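Local structure of PlyCB (Streptococcus phage C1, 4F87) at residues Y29-F32 with E37-I40. The protein forms the eight-subunit ring of the phage endolysin PlyC that binds the streptococcal cell wall, helping the enzyme degrade peptidoglycan and lyse the host. Numbering follows the deposited sequence.
Sequences YRAF and EIGI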
ATOM      1  N   TYR B  29     -29.833  13.236   3.435  1.00 17.19           N
ATOM      2  CA  TYR B  29     -28.498  12.657   3.272  1.00 15.67           C
ATOM      3  C   TYR B  29     -27.491  13.427   4.080  1.00 16.60           C
ATOM      4  O   TYR B  29     -27.517  14.654   4.148  1.00 17.48           O
ATOM      5  CB  TYR B  29     -28.032  12.681   1.813  1.00 17.74           C
ATOM      6  CG  TYR B  29     -28.591  11.533   1.009  1.00 17.91           C
ATOM      7  CD1 TYR B  29     -27.837  10.383   0.775  1.00 18.31           C
ATOM      8  CD2 TYR B  29     -29.873  11.592   0.480  1.00 21.66           C
ATOM      9  CE1 TYR B  29     -28.351   9.319   0.037  1.00 19.97           C
ATOM     10  CE2 TYR B  29     -30.403  10.526  -0.245  1.00 24.06           C
ATOM     11  CZ  TYR B  29     -29.634   9.398  -0.464  1.00 21.83           C
ATOM     12  OH  TYR B  29     -30.159   8.362  -1.190  1.00 30.03           O
ATOM     13  N   ARG B  30     -26.552  12.685   4.675  1.00 16.33           N
ATOM     14  CA  ARG B  30     -25.433  13.231   5.412  1.00 15.92           C
ATOM     15  C   ARG B  30     -24.164  12.505   4.946  1.00 16.96           C
ATOM     16  O   ARG B  30     -24.248  11.548   4.169  1.00 16.35           O
ATOM     17  CB  ARG B  30     -25.622  13.078   6.924  1.00 17.17           C
ATOM     18  CG  ARG B  30     -26.895  13.782   7.395  1.00 17.18           C
ATOM     19  CD  ARG B  30     -27.060  13.765   8.923  1.00 19.50           C
ATOM     20  NE  ARG B  30     -26.016  14.526   9.616  1.00 20.00           N
ATOM     21  CZ  ARG B  30     -25.949  15.853   9.682  1.00 23.95           C
ATOM     22  NH1 ARG B  30     -26.883  16.606   9.102  1.00 23.43           N
ATOM     23  NH2 ARG B  30     -24.939  16.444  10.314  1.00 26.03           N
ATOM     24  N   ALA B  31     -22.995  12.959   5.395  1.00 16.45           N
ATOM     25  CA  ALA B  31     -21.781  12.250   5.034  1.00 16.74           C
ATOM     26  C   ALA B  31     -20.739  12.406   6.095  1.00 18.52           C
ATOM     27  O   ALA B  31     -20.742  13.397   6.828  1.00 18.92           O
ATOM     28  CB  ALA B  31     -21.217  12.776   3.711  1.00 18.62           C
ATOM     29  N   PHE B  32     -19.818  11.434   6.163  1.00 17.75           N
ATOM     30  CA  PHE B  32     -18.572  11.596   6.887  1.00 18.10           C
ATOM     31  C   PHE B  32     -17.532  11.775   5.790  1.00 21.92           C
ATOM     32  O   PHE B  32     -17.456  10.950   4.866  1.00 21.95           O
ATOM     33  CB  PHE B  32     -18.203  10.370   7.748  1.00 19.75           C
ATOM     34  CG  PHE B  32     -18.951  10.366   9.043  1.00 20.54           C
ATOM     35  CD1 PHE B  32     -18.496  11.102  10.133  1.00 25.57           C
ATOM     36  CD2 PHE B  32     -20.116   9.628   9.181  1.00 21.59           C
ATOM     37  CE1 PHE B  32     -19.215  11.095  11.339  1.00 25.96           C
ATOM     38  CE2 PHE B  32     -20.841   9.645  10.381  1.00 24.53           C
ATOM     39  CZ  PHE B  32     -20.388  10.390  11.437  1.00 24.18           C
ATOM     40  N   GLU B  37     -18.374  15.171   9.915  1.00 20.90           N
ATOM     41  CA  GLU B  37     -19.757  14.921   9.554  1.00 19.50           C
ATOM     42  C   GLU B  37     -20.391  16.190   9.019  1.00 21.96           C
ATOM     43  O   GLU B  37     -20.269  17.270   9.623  1.00 23.20           O
ATOM     44  CB  GLU B  37     -20.533  14.435  10.761  1.00 19.47           C
ATOM     45  CG  GLU B  37     -21.929  13.953  10.395  1.00 20.56           C
ATOM     46  CD  GLU B  37     -22.803  13.680  11.594  1.00 23.94           C
ATOM     47  OE1 GLU B  37     -22.255  13.501  12.706  1.00 24.32           O
ATOM     48  OE2 GLU B  37     -24.043  13.659  11.422  1.00 21.66           O
ATOM     49  N   ILE B  38     -21.095  16.052   7.885  1.00 19.20           N
ATOM     50  CA  ILE B  38     -21.800  17.175   7.267  1.00 19.22           C
ATOM     51  C   ILE B  38     -23.182  16.767   6.793  1.00 20.65           C
ATOM     52  O   ILE B  38     -23.461  15.588   6.553  1.00 18.88           O
ATOM     53  CB  ILE B  38     -20.974  17.750   6.072  1.00 22.63           C
ATOM     54  CG1 ILE B  38     -20.742  16.682   4.982  1.00 23.33           C
ATOM     55  CG2 ILE B  38     -19.655  18.399   6.541  1.00 23.31           C
ATOM     56  CD1 ILE B  38     -20.240  17.244   3.660  1.00 24.90           C
ATOM     57  N   GLY B  39     -24.056  17.750   6.677  1.00 19.13           N
ATOM     58  CA  GLY B  39     -25.349  17.560   6.045  1.00 19.02           C
ATOM     59  C   GLY B  39     -25.175  17.900   4.574  1.00 22.00           C
ATOM     60  O   GLY B  39     -24.274  18.690   4.207  1.00 23.27           O
ATOM     61  N   ILE B  40     -25.960  17.252   3.718  1.00 18.39           N
ATOM     62  CA  ILE B  40     -25.935  17.502   2.275  1.00 18.07           C
ATOM     63  C   ILE B  40     -27.288  18.102   1.907  1.00 20.98           C
ATOM     64  O   ILE B  40     -28.340  17.534   2.230  1.00 21.19           O
ATOM     65  CB  ILE B  40     -25.646  16.209   1.473  1.00 20.45           C
ATOM     66  CG1 ILE B  40     -24.338  15.514   1.915  1.00 21.62           C
ATOM     67  CG2 ILE B  40     -25.630  16.494  -0.037  1.00 20.39           C
ATOM     68  CD1 ILE B  40     -23.075  16.240   1.738  1.00 27.44           C
TER
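A beta hairpin carries part of the host cell-wall interaction site here: Tyr29 and Arg30 on its first strand and Glu37 on its second belong to that site. The strands run antiparallel, their axes 152° apart. Ala31 and Ile38 form a hydrogen-bonded pair, with Ala31 N to Ile38 O and Ile38 N to Ala31 O both 2.9 Å, while Ile40 N donates to Tyr29 O. On the face bearing Arg30, Phe32 and Glu37, a salt bridge reaches diagonally across the strands, Arg30 NE meeting Glu37 OE2 at 2.8 Å. The carboxylate accepts this bond on its anti lone pair, nearly in the guanidinium plane, although the two planes stand 80° apart; a weak second bond runs from Arg30 NH2 to the same oxygen. A bend at chi3 folds the guanidinium back over the second strand, where one face covers Ile38 O and NH1 lies 3.6 Å from Gly39 CA. Glu37 CG stands anti to the backbone N (chi1 -171°) and forms a CH-pi contact over the Phe32 ring, 4.2 Å from its centroid. The other oxygen, Glu37 OE1, is bridged to Arg67 NE, so the carboxylate lies between two arginines, which probably stabilises its charge. On the opposite face, Ala31 CB touches Ile38 CG1 at 4.1 Å. Strand 16-20 extends the sheet beyond 29-33; Phe32 packs against Phe17, Phe19 and helix 63-70, Tyr29 and Ile40 against helix 43-50, and Ile38 against Ile66 of a neighbouring subunit.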